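Local structure of insecticidal Delta-Endotoxin Cry8Ea1 (Bacillus Thuringiensis, 3EB7) at residues Ser508-Leu513 with Phe527-Pro532; Gly254-Ser259 with Arg423-Pro428. The protein is an insecticidal delta-endotoxin toxic to Holotrichia parallela larvae and probably acts, like other three-domain Cry toxins, by forming pores in gut-cell membranes. One frame throughout, in Å; residues are numbered along the deposited sequence.

Contact 1. Residues Ser508-Leu513 with Phe527-Pro532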
# COMPACT_ATOMS: atom_id res chain seq x y z
N SER A 508 22.99 -2.81 10.28
CA SER A 508 24.38 -3.08 9.97
C SER A 508 25.20 -3.32 11.26
O SER A 508 26.40 -3.58 11.19
CB SER A 508 24.98 -1.90 9.20
OG SER A 508 24.78 -0.69 9.93
N VAL A 509 24.55 -3.24 12.43
CA VAL A 509 25.23 -3.35 13.73
C VAL A 509 24.45 -4.25 14.70
O VAL A 509 23.26 -4.44 14.50
CB VAL A 509 25.47 -1.96 14.40
CG1 VAL A 509 26.44 -1.16 13.60
CG2 VAL A 509 24.14 -1.19 14.65
N ASP A 510 25.13 -4.81 15.71
CA ASP A 510 24.45 -5.49 16.82
C ASP A 510 24.05 -4.38 17.81
O ASP A 510 24.73 -3.37 17.86
CB ASP A 510 25.35 -6.51 17.57
CG ASP A 510 26.13 -7.47 16.65
OD1 ASP A 510 27.34 -7.74 16.97
OD2 ASP A 510 25.58 -7.99 15.64
N PHE A 511 22.98 -4.57 18.60
CA PHE A 511 22.41 -3.50 19.43
C PHE A 511 21.56 -4.08 20.55
O PHE A 511 21.04 -5.19 20.46
CB PHE A 511 21.54 -2.52 18.60
CG PHE A 511 20.38 -3.17 17.89
CD1 PHE A 511 19.09 -3.07 18.40
CD2 PHE A 511 20.59 -3.96 16.74
CE1 PHE A 511 18.02 -3.74 17.75
CE2 PHE A 511 19.55 -4.61 16.11
CZ PHE A 511 18.26 -4.50 16.62
N ASP A 512 21.42 -3.29 21.61
CA ASP A 512 20.50 -3.55 22.69
C ASP A 512 19.07 -3.01 22.34
O ASP A 512 18.92 -1.89 21.88
CB ASP A 512 21.04 -2.86 23.96
CG ASP A 512 22.21 -3.63 24.62
OD1 ASP A 512 22.56 -4.75 24.16
OD2 ASP A 512 22.76 -3.12 25.63
N LEU A 513 18.04 -3.82 22.55
CA LEU A 513 16.68 -3.38 22.29
C LEU A 513 15.83 -3.66 23.51
O LEU A 513 15.89 -4.73 24.06
CB LEU A 513 16.07 -4.10 21.06
CG LEU A 513 14.67 -3.62 20.61
CD1 LEU A 513 14.48 -3.79 19.11
CD2 LEU A 513 13.52 -4.30 21.40
N PHE A 527 20.55 -7.95 19.96
CA PHE A 527 20.24 -8.52 18.67
C PHE A 527 21.35 -8.27 17.71
O PHE A 527 22.10 -7.31 17.84
CB PHE A 527 18.86 -8.02 18.19
CG PHE A 527 17.77 -8.37 19.15
CD1 PHE A 527 17.43 -7.49 20.19
CD2 PHE A 527 17.15 -9.63 19.07
CE1 PHE A 527 16.46 -7.85 21.13
CE2 PHE A 527 16.20 -9.99 20.00
CZ PHE A 527 15.84 -9.12 21.04
N ASN A 528 21.48 -9.16 16.75
CA ASN A 528 22.63 -9.16 15.87
C ASN A 528 22.35 -8.46 14.56
O ASN A 528 21.20 -8.29 14.16
CB ASN A 528 23.10 -10.60 15.63
CG ASN A 528 23.76 -11.23 16.88
OD1 ASN A 528 24.36 -10.54 17.69
ND2 ASN A 528 23.68 -12.54 16.97
N LYS A 529 23.40 -8.02 13.90
CA LYS A 529 23.29 -7.30 12.67
C LYS A 529 22.80 -8.24 11.57
O LYS A 529 23.04 -9.44 11.64
CB LYS A 529 24.63 -6.66 12.30
CG LYS A 529 25.71 -7.59 11.83
CD LYS A 529 26.94 -6.76 11.42
CE LYS A 529 27.77 -7.48 10.40
NZ LYS A 529 28.60 -6.55 9.55
N SER A 530 22.14 -7.68 10.57
CA SER A 530 21.40 -8.48 9.60
C SER A 530 21.81 -8.07 8.20
O SER A 530 21.34 -8.65 7.21
CB SER A 530 19.90 -8.22 9.77
OG SER A 530 19.63 -6.91 9.34
N ALA A 531 22.67 -7.06 8.11
CA ALA A 531 23.01 -6.48 6.82
C ALA A 531 24.43 -5.98 6.84
O ALA A 531 24.92 -5.62 7.90
CB ALA A 531 22.05 -5.35 6.48
N PRO A 532 25.08 -5.93 5.66
CA PRO A 532 26.40 -5.25 5.67
C PRO A 532 26.23 -3.72 5.76
O PRO A 532 25.10 -3.22 5.70
CB PRO A 532 27.03 -5.68 4.34
CG PRO A 532 25.85 -5.95 3.43
CD PRO A 532 24.73 -6.45 4.31

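Contact 2. Residues Gly254-Ser259 with Arg423-Pro428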
# COMPACT_ATOMS: atom_id res chain seq x y z
N GLY A 254 -5.34 23.05 -23.87
CA GLY A 254 -4.37 23.59 -22.91
C GLY A 254 -4.28 22.75 -21.66
O GLY A 254 -5.29 22.39 -21.07
N SER A 255 -3.06 22.41 -21.26
CA SER A 255 -2.86 21.67 -20.01
C SER A 255 -2.18 22.53 -18.95
O SER A 255 -1.38 23.42 -19.27
CB SER A 255 -2.10 20.39 -20.24
OG SER A 255 -2.61 19.71 -21.36
N TRP A 256 -2.50 22.25 -17.69
CA TRP A 256 -1.96 23.05 -16.59
C TRP A 256 -0.42 23.05 -16.62
O TRP A 256 0.22 24.05 -16.29
CB TRP A 256 -2.52 22.56 -15.23
CG TRP A 256 -2.06 21.19 -14.81
CD1 TRP A 256 -2.69 20.00 -15.03
CD2 TRP A 256 -0.85 20.88 -14.10
NE1 TRP A 256 -1.98 18.97 -14.47
CE2 TRP A 256 -0.83 19.48 -13.90
CE3 TRP A 256 0.21 21.66 -13.60
CZ2 TRP A 256 0.21 18.83 -13.26
CZ3 TRP A 256 1.25 21.03 -12.96
CH2 TRP A 256 1.23 19.62 -12.76
N TYR A 257 0.15 21.94 -17.08
CA TYR A 257 1.60 21.70 -17.07
C TYR A 257 2.33 22.24 -18.29
O TYR A 257 3.52 22.01 -18.46
CB TYR A 257 1.88 20.20 -16.91
CG TYR A 257 1.23 19.26 -17.92
CD1 TYR A 257 1.40 19.43 -19.30
CD2 TYR A 257 0.52 18.15 -17.48
CE1 TYR A 257 0.85 18.55 -20.21
CE2 TYR A 257 -0.05 17.27 -18.38
CZ TYR A 257 0.11 17.48 -19.73
OH TYR A 257 -0.44 16.61 -20.62
N ASP A 258 1.60 22.95 -19.13
CA ASP A 258 2.18 23.65 -20.29
C ASP A 258 3.11 24.74 -19.81
O ASP A 258 4.08 25.07 -20.48
CB ASP A 258 1.08 24.32 -21.12
CG ASP A 258 0.35 23.36 -22.05
OD1 ASP A 258 0.81 22.19 -22.22
OD2 ASP A 258 -0.69 23.82 -22.61
N SER A 259 2.76 25.38 -18.69
CA SER A 259 3.64 26.40 -18.14
C SER A 259 3.67 26.29 -16.63
O SER A 259 2.88 26.89 -15.93
CB SER A 259 3.23 27.78 -18.64
OG SER A 259 4.19 28.75 -18.28
N ARG A 423 1.01 27.18 -6.95
CA ARG A 423 0.35 28.37 -7.51
C ARG A 423 0.80 28.58 -8.95
O ARG A 423 1.89 28.17 -9.32
CB ARG A 423 0.76 29.62 -6.73
CG ARG A 423 -0.22 30.08 -5.63
CD ARG A 423 -1.50 30.57 -6.26
NE ARG A 423 -1.86 31.88 -5.78
CZ ARG A 423 -2.78 32.67 -6.32
NH1 ARG A 423 -3.50 32.31 -7.40
NH2 ARG A 423 -2.97 33.86 -5.76
N ASN A 424 -0.04 29.26 -9.76
CA ASN A 424 0.27 29.63 -11.15
C ASN A 424 1.07 28.60 -11.89
O ASN A 424 2.28 28.82 -12.10
CB ASN A 424 1.07 30.94 -11.25
CG ASN A 424 0.59 32.01 -10.32
OD1 ASN A 424 1.40 32.81 -9.84
ND2 ASN A 424 -0.73 32.04 -10.06
N PRO A 425 0.42 27.50 -12.32
CA PRO A 425 -1.03 27.27 -12.19
C PRO A 425 -1.47 26.77 -10.78
O PRO A 425 -0.68 26.12 -10.09
CB PRO A 425 -1.29 26.22 -13.26
CG PRO A 425 -0.02 25.43 -13.30
CD PRO A 425 1.11 26.38 -12.98
N ASP A 426 -2.69 27.10 -10.36
CA ASP A 426 -3.20 26.76 -9.02
C ASP A 426 -3.69 25.32 -9.04
O ASP A 426 -4.82 25.03 -9.50
CB ASP A 426 -4.32 27.72 -8.60
CG ASP A 426 -3.88 29.20 -8.61
OD1 ASP A 426 -2.67 29.47 -8.39
OD2 ASP A 426 -4.73 30.10 -8.83
N VAL A 427 -2.81 24.43 -8.61
CA VAL A 427 -3.06 23.01 -8.71
C VAL A 427 -2.78 22.24 -7.39
O VAL A 427 -1.64 22.16 -6.96
CB VAL A 427 -2.24 22.34 -9.88
CG1 VAL A 427 -2.60 20.89 -9.99
CG2 VAL A 427 -2.48 23.02 -11.21
N PRO A 428 -3.84 21.69 -6.77
CA PRO A 428 -3.71 20.78 -5.62
C PRO A 428 -3.41 19.32 -5.99
O PRO A 428 -3.71 18.86 -7.10
CB PRO A 428 -5.07 20.89 -4.91
CG PRO A 428 -6.07 21.45 -5.95
CD PRO A 428 -5.26 21.95 -7.15

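Contact 1. Residues Ser508-Leu513 with Phe527-Pro532
F511 and F527 are joined by two backbone hydrogen bonds, F511 N to F527 O at 3.0 Å and F527 N to F511 O at 2.8 Å, the evidence for an antiparallel hydrogen-bonded pair. Two residues beyond F527, K529 N turns to a side chain: D510 OD2 receives it at 2.8 Å through its anti lone pair, with an N-H...O angle of 150°. D510 CG stands anti to its own carbonyl carbon (chi1 -48°), which brings it to the K529 side. N528 OD1 faces D510 OD2, oxygen to oxygen and without a hydrogen bond, the amide plane turned 62° from the carboxylate.

Two CA-H...O contacts follow the same seam: D510 CA approaches F527 O at 3.1 Å, and S508 CA meets A531 O almost straight at 3.3 Å. The aliphatic chain of K529 lies against S508 O, with CD 3.2 Å from it.

Apolar contact is made by F527 CB, which sits over one face of the F511 ring, 3.9 Å from CZ, and by L513 CB, 3.8 Å from F527 CD1.

At the open end of the beta hairpin of strands 511-517 and 520-527, the two segments thus stay joined through a carboxylate-to-peptide bond, whose N-H donor would tend to stabilise ionised D510.

Contact 2. Residues Gly254-Ser259 with Arg423-Pro428
W256 carries this contact against P425 and V427, and the backbone that presents it bends sharply after S255. D258 N donates to S255 O at 3.0 Å, an i+3 to i bond that bends the chain at W256-Y257. A second bond runs the other way across it: S255 N reaches D258 OD2 at 3.1 Å, from well above the carboxylate plane (66° out of it).

At W256, chi1 of 68° places CG between its own backbone N and carbonyl carbon, where W256 CG is 4.1 Å from V427 CG2. The indole is covered on both faces. V427 CG2 lies 3.5 Å above the W256 ring plane, shifted toward the rim, whereas Y257 CB is over the ring centre on the opposite side. P425 comes instead at the edge, its CG 3.8 Å from W256 CE3. That same CG is 3.3 Å from W256 O, so the proline ring touches both the indole rim and the carbonyl. Y257 turns its own ring back over S255 CB. S259 then contributes its carbonyl oxygen, S259 O to P425 CD being 3.5 Å.

No hydrogen bond crosses between the segments. On the proline side, the N424-P425 peptide is cis, and R423 and D426 form a salt bridge, with K300 as a second partner of D426.

The indole also touches I422, V202 and Y359, and thus lies among helix 198-220 and strands 357-369, 414-422 and 427-434. Y257 touches A198 and K199, so the loop meets a helix of the N-terminal helical domain.

In the fold
The two contacts are remote from each other, with centres 48 Å apart and nearest atoms about 38 Å apart, and they follow in series along the chain. Contact 2 lies in the middle domain of the toxin, where its tryptophan reaches a helix of the N-terminal helical domain and so falls at a domain junction. Contact 1 lies in the C-terminal domain, at the end of a hairpin in a beta-sheet. The centres of contacts 1 and 2 lie about 27 and 28 Å from the centre of the chain. Their chemistry differs as well: backbone and carboxylate hydrogen bonds hold 508-513 to 527-532, whereas apolar contact around one indole joins 254-259 to 423-428.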